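Homoserine O-acetyltransferase (PDB 3I1I) probably transfers an acetyl group from acetyl-CoA to the side-chain hydroxyl of homoserine, an activating step on the way to methionine, using an alpha/beta-hydrolase fold. Local coordinates at residues A[66-69]-A[70-74]; A[137-140]-A[141-145]; A[209-213]-A[214-218]. All coordinates share one frame; numbering follows the deposited sequence.

Contact 1: residues A[66-69]-A[70-74]; sequences EESG and WWDGL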
loop_
_atom_site.group_PDB
_atom_site.type_symbol
_atom_site.label_atom_id
_atom_site.label_comp_id
_atom_site.label_asym_id
_atom_site.label_seq_id
_atom_site.Cartn_x
_atom_site.Cartn_y
_atom_site.Cartn_z
ATOM N N GLU A 66 -31.023 0.726 -11.992
ATOM C CA GLU A 66 -31.088 0.156 -10.647
ATOM C C GLU A 66 -30.889 1.256 -9.618
ATOM O O GLU A 66 -31.639 1.354 -8.647
ATOM C CB GLU A 66 -29.980 -0.882 -10.436
ATOM C CG GLU A 66 -29.812 -1.918 -11.567
ATOM C CD GLU A 66 -30.751 -3.122 -11.440
ATOM O OE1 GLU A 66 -31.728 -3.053 -10.648
ATOM O OE2 GLU A 66 -30.499 -4.139 -12.144
ATOM N N GLU A 67 -29.863 2.073 -9.861
ATOM C CA GLU A 67 -29.429 3.140 -8.963
ATOM C C GLU A 67 -29.598 4.519 -9.570
ATOM O O GLU A 67 -29.740 4.670 -10.791
ATOM C CB GLU A 67 -27.958 2.922 -8.617
ATOM C CG GLU A 67 -27.796 1.722 -7.707
ATOM C CD GLU A 67 -26.385 1.158 -7.636
ATOM O OE1 GLU A 67 -25.391 1.891 -7.918
ATOM O OE2 GLU A 67 -26.283 -0.046 -7.260
ATOM N N SER A 68 -29.583 5.512 -8.686
ATOM C CA SER A 68 -29.552 6.907 -9.039
ATOM C C SER A 68 -28.152 7.472 -8.841
ATOM O O SER A 68 -27.288 6.828 -8.316
ATOM C CB SER A 68 -30.497 7.681 -8.144
ATOM O OG SER A 68 -31.754 7.070 -8.154
ATOM N N GLY A 69 -27.963 8.709 -9.253
ATOM C CA GLY A 69 -26.674 9.361 -9.174
ATOM C C GLY A 69 -26.186 9.562 -7.762
ATOM O O GLY A 69 -26.943 9.525 -6.814
ATOM N N TRP A 70 -24.906 9.831 -7.648
ATOM C CA TRP A 70 -24.198 9.667 -6.375
ATOM C C TRP A 70 -24.573 10.658 -5.239
ATOM O O TRP A 70 -24.254 10.418 -4.070
ATOM C CB TRP A 70 -22.703 9.616 -6.645
ATOM C CG TRP A 70 -22.182 10.754 -7.399
ATOM C CD1 TRP A 70 -21.921 10.796 -8.724
ATOM C CD2 TRP A 70 -21.867 12.052 -6.876
ATOM N NE1 TRP A 70 -21.453 12.038 -9.072
ATOM C CE2 TRP A 70 -21.404 12.831 -7.952
ATOM C CE3 TRP A 70 -21.906 12.617 -5.600
ATOM C CZ2 TRP A 70 -20.978 14.176 -7.803
ATOM C CZ3 TRP A 70 -21.468 13.967 -5.436
ATOM C CH2 TRP A 70 -21.029 14.726 -6.546
ATOM N N TRP A 71 -25.240 11.757 -5.567
ATOM C CA TRP A 71 -25.738 12.717 -4.565
ATOM C C TRP A 71 -27.242 12.930 -4.729
ATOM O O TRP A 71 -27.777 14.017 -4.417
ATOM C CB TRP A 71 -24.974 14.056 -4.644
ATOM C CG TRP A 71 -24.103 14.401 -3.461
ATOM C CD1 TRP A 71 -23.778 13.593 -2.415
ATOM C CD2 TRP A 71 -23.406 15.638 -3.231
ATOM N NE1 TRP A 71 -22.946 14.251 -1.531
ATOM C CE2 TRP A 71 -22.691 15.501 -2.017
ATOM C CE3 TRP A 71 -23.305 16.843 -3.941
ATOM C CZ2 TRP A 71 -21.918 16.523 -1.479
ATOM C CZ3 TRP A 71 -22.531 17.874 -3.409
ATOM C CH2 TRP A 71 -21.846 17.706 -2.185
ATOM N N ASP A 72 -27.933 11.877 -5.163
ATOM C CA ASP A 72 -29.357 11.976 -5.495
ATOM C C ASP A 72 -30.188 12.453 -4.326
ATOM O O ASP A 72 -31.137 13.221 -4.505
ATOM C CB ASP A 72 -29.923 10.658 -6.010
ATOM C CG ASP A 72 -31.327 10.816 -6.572
ATOM O OD1 ASP A 72 -31.487 11.351 -7.714
ATOM O OD2 ASP A 72 -32.282 10.438 -5.855
ATOM N N GLY A 73 -29.835 12.020 -3.120
ATOM C CA GLY A 73 -30.553 12.442 -1.937
ATOM C C GLY A 73 -30.539 13.937 -1.659
ATOM O O GLY A 73 -31.415 14.429 -0.956
ATOM N N LEU A 74 -29.521 14.651 -2.152
ATOM C CA LEU A 74 -29.402 16.116 -1.964
ATOM C C LEU A 74 -30.035 16.909 -3.086
ATOM O O LEU A 74 -30.388 18.067 -2.891
ATOM C CB LEU A 74 -27.930 16.554 -1.914
ATOM C CG LEU A 74 -27.263 16.689 -0.553
ATOM C CD1 LEU A 74 -25.778 17.013 -0.760
ATOM C CD2 LEU A 74 -27.989 17.696 0.392
HETATM O O HOH W 1 -33.504 9.182 -8.778
#
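Ser68 sets its OG opposite its carbonyl carbon (chi1 -51°), which sends the hydroxyl to a water, while Asp72 sets CG opposite its backbone N (chi1 -170°) and turns its carboxylate toward Ser68 CB and the same water, beside a beta turn from Gly69 to Asp72. The turn lies in the loop after strand 44-48 of the alpha/beta-hydrolase fold and illustrates how a side-chain pair can flank a backbone turn. Its defining bond runs from Asp72 N to Gly69 O over 3.0 Å, with the donor well above the carbonyl plane and an N-H...O angle of 140°. Ser68 CB packs against Asp72 CG at 3.6 Å, whereas the polar ends meet through the water. That water donates to Asp72 OD1, tying the carboxylate to Ser68, just ahead of the turn; OD1 also accepts from the backbone N of Gly59, earlier in the same loop. The tryptophans of the turn face inward, toward strands 44-48 and 150-154. The Trp71 ring is held between two groups: Trp70 CZ3 sits 3.2 Å above one face, shifted toward the rim, and Leu74 CD1 lies 3.6 Å from the plane on the opposite face, over the ring centre. Each indole N-H finds a backbone carbonyl, Trp70 NE1 that of Thr54 and Trp71 NE1 that of Gly354. On the serine side, the bridging water stands 2.8 Å from Ser68 OG.

Contact 2: residues A[137-140]-A[141-145]; sequences CELI and KDMGI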
loop_
_atom_site.group_PDB
_atom_site.type_symbol
_atom_site.label_atom_id
_atom_site.label_comp_id
_atom_site.label_asym_id
_atom_site.label_seq_id
_atom_site.Cartn_x
_atom_site.Cartn_y
_atom_site.Cartn_z
ATOM N N CYS A 137 -15.272 26.125 -16.551
ATOM C CA CYS A 137 -15.531 27.512 -16.748
ATOM C C CYS A 137 -15.777 27.865 -18.225
ATOM O O CYS A 137 -16.640 28.700 -18.521
ATOM C CB CYS A 137 -14.368 28.324 -16.211
ATOM S SG CYS A 137 -14.725 30.054 -16.203
ATOM N N GLU A 138 -15.040 27.233 -19.142
ATOM C CA GLU A 138 -15.281 27.450 -20.565
ATOM C C GLU A 138 -16.672 27.028 -20.915
ATOM O O GLU A 138 -17.352 27.708 -21.690
ATOM C CB GLU A 138 -14.368 26.638 -21.457
ATOM C CG GLU A 138 -12.924 26.874 -21.222
ATOM C CD GLU A 138 -12.416 28.027 -21.994
ATOM O OE1 GLU A 138 -11.595 27.752 -22.914
ATOM O OE2 GLU A 138 -12.821 29.183 -21.675
ATOM N N LEU A 139 -17.071 25.874 -20.387
ATOM C CA LEU A 139 -18.428 25.382 -20.632
ATOM C C LEU A 139 -19.460 26.345 -20.055
ATOM O O LEU A 139 -20.382 26.709 -20.729
ATOM C CB LEU A 139 -18.634 23.964 -20.069
ATOM C CG LEU A 139 -20.089 23.460 -19.945
ATOM C CD1 LEU A 139 -20.790 23.661 -21.277
ATOM C CD2 LEU A 139 -20.173 21.991 -19.506
ATOM N N ILE A 140 -19.294 26.757 -18.805
ATOM C CA ILE A 140 -20.247 27.685 -18.167
ATOM C C ILE A 140 -20.374 28.993 -18.997
ATOM O O ILE A 140 -21.479 29.449 -19.293
ATOM C CB ILE A 140 -19.810 28.003 -16.711
ATOM C CG1 ILE A 140 -19.865 26.713 -15.839
ATOM C CG2 ILE A 140 -20.686 29.062 -16.087
ATOM C CD1 ILE A 140 -21.274 26.147 -15.677
ATOM N N LYS A 141 -19.236 29.559 -19.390
ATOM C CA LYS A 141 -19.233 30.782 -20.169
ATOM C C LYS A 141 -19.919 30.560 -21.510
ATOM O O LYS A 141 -20.807 31.324 -21.887
ATOM C CB LYS A 141 -17.828 31.373 -20.339
ATOM C CG LYS A 141 -17.262 31.972 -19.013
ATOM C CD LYS A 141 -15.916 32.800 -19.189
ATOM C CE LYS A 141 -14.614 31.916 -19.342
ATOM N NZ LYS A 141 -13.257 32.585 -18.941
ATOM N N ASP A 142 -19.585 29.464 -22.169
ATOM C CA ASP A 142 -20.158 29.168 -23.458
ATOM C C ASP A 142 -21.641 28.909 -23.392
ATOM O O ASP A 142 -22.321 29.065 -24.410
ATOM C CB ASP A 142 -19.458 28.001 -24.142
ATOM C CG ASP A 142 -18.084 28.369 -24.658
ATOM O OD1 ASP A 142 -17.712 29.554 -24.620
ATOM O OD2 ASP A 142 -17.357 27.467 -25.100
HETATM N N MSE A 143 -22.150 28.531 -22.227
HETATM C CA MSE A 143 -23.588 28.376 -22.031
HETATM C C MSE A 143 -24.242 29.721 -21.720
HETATM O O MSE A 143 -25.443 29.794 -21.562
HETATM C CB MSE A 143 -23.874 27.389 -20.899
HETATM C CG MSE A 143 -23.621 25.958 -21.267
HETATM SE SE MSE A 143 -23.907 24.778 -19.714
HETATM C CE MSE A 143 -25.846 24.940 -19.555
ATOM N N GLY A 144 -23.454 30.782 -21.627
ATOM C CA GLY A 144 -23.977 32.128 -21.440
ATOM C C GLY A 144 -24.239 32.478 -19.993
ATOM O O GLY A 144 -25.099 33.311 -19.719
ATOM N N ILE A 145 -23.492 31.858 -19.066
ATOM C CA ILE A 145 -23.690 32.030 -17.627
ATOM C C ILE A 145 -22.525 32.856 -17.098
ATOM O O ILE A 145 -21.353 32.529 -17.346
ATOM C CB ILE A 145 -23.755 30.657 -16.901
ATOM C CG1 ILE A 145 -24.955 29.840 -17.441
ATOM C CG2 ILE A 145 -23.828 30.861 -15.387
ATOM C CD1 ILE A 145 -24.963 28.295 -17.170
#
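Leu139 and Met143 cross obliquely on one flank of the last turn of helix 129-142, with Leu139 CD1 laid against CG of Met143 at 3.6 Å and the Met143 selenium 3.7 Å from the same CD1; residue 143 is present as selenomethionine. Their partnership depends on the leucine torsion, which places CG opposite the backbone N (chi1 165°) and carries the end of the side chain forward, to Met143. A second apolar pair joins the helix to the chain leaving it: the CG2 branch of Ile140 meets Ile145 CB at 3.6 Å, the two side chains being inclined to each other. On another flank, Lys141 runs back from the exposed surface and, bent at chi3 (-78°), lays its CE beside Cys137 SG at 3.7 Å. Its NZ remains 4.4 Å from Glu138 OE2, too far for a salt bridge, although the opposite charges probably still attract. The helix ends in a Schellman motif, a textbook way of stopping a helix: Gly144 has positive phi, its N donates to Lys141 O, and Ile145 N donates to Ile140 O over 3.1 Å with an N-H...O angle of 155°. Reversing the chain in this way is what places Ile145 beside Ile140. Asp142 O and Met143 O face a second subunit, where Gln336 gives a hydrogen bond and Ser298 a weak one. Within its own chain, the helix end lies on the central sheet, Leu139, Ile140, Met143 and Ile145 against strand 87-91, and Glu138, Leu139 and Asp142 against strand 10-18.

Contact 3: residues A[209-213]-A[214-218]; sequences GKYGE and EQPMK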
loop_
_atom_site.group_PDB
_atom_site.type_symbol
_atom_site.label_atom_id
_atom_site.label_comp_id
_atom_site.label_asym_id
_atom_site.label_seq_id
_atom_site.Cartn_x
_atom_site.Cartn_y
_atom_site.Cartn_z
ATOM N N GLY A 209 2.661 1.022 -18.826
ATOM C CA GLY A 209 1.486 1.790 -19.202
ATOM C C GLY A 209 0.849 1.316 -20.495
ATOM O O GLY A 209 -0.255 1.741 -20.813
ATOM N N LYS A 210 1.501 0.412 -21.216
ATOM C CA LYS A 210 0.964 -0.057 -22.499
ATOM C C LYS A 210 0.277 -1.424 -22.418
ATOM O O LYS A 210 0.467 -2.267 -23.268
ATOM C CB LYS A 210 2.067 -0.085 -23.565
ATOM C CG LYS A 210 3.009 1.121 -23.503
ATOM C CD LYS A 210 3.113 1.827 -24.840
ATOM C CE LYS A 210 4.405 2.671 -24.935
ATOM N NZ LYS A 210 4.512 3.441 -26.234
ATOM N N TYR A 211 -0.559 -1.621 -21.416
ATOM C CA TYR A 211 -1.196 -2.926 -21.188
ATOM C C TYR A 211 -2.421 -3.134 -22.080
ATOM O O TYR A 211 -3.041 -4.205 -22.055
ATOM C CB TYR A 211 -1.607 -3.063 -19.721
ATOM C CG TYR A 211 -2.363 -1.841 -19.243
ATOM C CD1 TYR A 211 -3.712 -1.686 -19.518
ATOM C CD2 TYR A 211 -1.705 -0.810 -18.568
ATOM C CE1 TYR A 211 -4.395 -0.532 -19.121
ATOM C CE2 TYR A 211 -2.370 0.329 -18.177
ATOM C CZ TYR A 211 -3.714 0.467 -18.454
ATOM O OH TYR A 211 -4.390 1.577 -18.048
ATOM N N GLY A 212 -2.819 -2.091 -22.801
ATOM C CA GLY A 212 -3.994 -2.161 -23.673
ATOM C C GLY A 212 -5.295 -2.506 -22.961
ATOM O O GLY A 212 -5.805 -1.729 -22.144
ATOM N N GLU A 213 -5.838 -3.679 -23.270
ATOM C CA GLU A 213 -7.134 -4.088 -22.727
ATOM C C GLU A 213 -6.987 -4.967 -21.496
ATOM O O GLU A 213 -7.963 -5.211 -20.794
ATOM C CB GLU A 213 -7.962 -4.823 -23.800
ATOM C CG GLU A 213 -8.388 -3.940 -25.020
ATOM C CD GLU A 213 -8.864 -2.541 -24.611
ATOM O OE1 GLU A 213 -9.804 -2.455 -23.771
ATOM O OE2 GLU A 213 -8.297 -1.531 -25.127
ATOM N N GLU A 214 -5.772 -5.423 -21.224
ATOM C CA GLU A 214 -5.515 -6.243 -20.039
ATOM C C GLU A 214 -4.963 -5.449 -18.852
ATOM O O GLU A 214 -3.749 -5.287 -18.691
ATOM C CB GLU A 214 -4.602 -7.397 -20.399
ATOM C CG GLU A 214 -5.404 -8.571 -20.919
ATOM C CD GLU A 214 -4.570 -9.523 -21.726
ATOM O OE1 GLU A 214 -4.522 -10.708 -21.334
ATOM O OE2 GLU A 214 -3.960 -9.076 -22.737
ATOM N N GLN A 215 -5.889 -4.979 -18.025
ATOM C CA GLN A 215 -5.577 -4.116 -16.886
ATOM C C GLN A 215 -4.696 -4.850 -15.906
ATOM O O GLN A 215 -4.880 -6.025 -15.729
ATOM C CB GLN A 215 -6.867 -3.695 -16.172
ATOM C CG GLN A 215 -7.800 -2.805 -17.022
ATOM C CD GLN A 215 -7.271 -1.402 -17.228
ATOM O OE1 GLN A 215 -6.401 -0.927 -16.485
ATOM N NE2 GLN A 215 -7.811 -0.711 -18.224
ATOM N N PRO A 216 -3.743 -4.149 -15.259
ATOM C CA PRO A 216 -2.957 -4.752 -14.173
ATOM C C PRO A 216 -3.770 -4.860 -12.889
ATOM O O PRO A 216 -3.660 -4.026 -12.003
ATOM C CB PRO A 216 -1.787 -3.788 -14.019
ATOM C CG PRO A 216 -2.329 -2.483 -14.417
ATOM C CD PRO A 216 -3.356 -2.752 -15.495
HETATM N N MSE A 217 -4.579 -5.899 -12.802
HETATM C CA MSE A 217 -5.551 -6.058 -11.719
HETATM C C MSE A 217 -4.944 -6.192 -10.312
HETATM O O MSE A 217 -5.518 -5.695 -9.341
HETATM C CB MSE A 217 -6.466 -7.263 -12.006
HETATM C CG MSE A 217 -7.268 -7.134 -13.309
HETATM SE SE MSE A 217 -8.472 -5.580 -13.295
HETATM C CE MSE A 217 -9.845 -6.264 -12.044
ATOM N N LYS A 218 -3.801 -6.848 -10.172
ATOM C CA LYS A 218 -3.198 -6.959 -8.832
ATOM C C LYS A 218 -2.791 -5.598 -8.312
ATOM O O LYS A 218 -3.172 -5.197 -7.218
ATOM C CB LYS A 218 -1.999 -7.886 -8.807
ATOM C CG LYS A 218 -2.350 -9.311 -9.090
ATOM C CD LYS A 218 -1.095 -10.213 -9.110
ATOM C CE LYS A 218 -1.402 -11.631 -9.570
ATOM N NZ LYS A 218 -0.173 -12.503 -9.433
#
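A type II' beta turn from Tyr211 to Glu214 leads into the N-terminus of helix 217-228, and the Tyr211 ring reaches forward across the turn to meet the residues that precede the helix. Gly212 takes the positive phi needed at the second position of such a turn, and Glu214 N closes it by donating to Tyr211 O over 3.1 Å. Tyr211 holds CG between its backbone N and carbonyl carbon (chi1 49°), an orientation that stands the ring over the following chain. There the CD of Pro216 comes down on one face in a CH-pi contact, 4.0 Å from the ring centroid and only 10° off the normal. Pro216 is the centre of an inverse gamma turn and occupies the N-cap position, so the ring packs on the residue just ahead of the first helical one. The Gln215 amide approaches obliquely on the same side of the ring: bent at chi2, the side chain brings OE1 to 3.3 Å from Tyr211 CE1, with ring and amide planes turned 57° apart. At the CB end of the ring, Glu214 O lies 3.3 Å from Tyr211 CB. The polar ends share a partner beyond the turn, since Tyr211 OH and Gln215 NE2 both bond to Asp276 OD1. Gln215 OE1 accepts from Ala277 N, and the phenol also bonds to Asn278 N; together these bonds should restrict rotation of both the ring and the amide. The loop is thus fastened to the start of helix 277-289, where Tyr211 and Pro216 both touch Ala277, as the chain passes from helix 186-202 into helix 217-228.

How the contacts relate
Each contact pairs a change of chain direction, closed by backbone hydrogen bonds, with side chains a few residues apart that pack across it: at a loop turn in contact 1, a helix end in contact 2 and a helix start in contact 3. They follow one another in sequence and none touches another. Contact 1 is the most central, with its centre about 25 Å from that of contact 2 and 31 Å from that of contact 3; the last two are about 37 Å apart between centres. Trp71 of contact 1 packs on the probable nucleophile elbow, which carries Ser155 of a likely Ser155-His351-Asp318 triad. Contacts 2 and 3 lie farther out, each reached by a different neighbouring subunit.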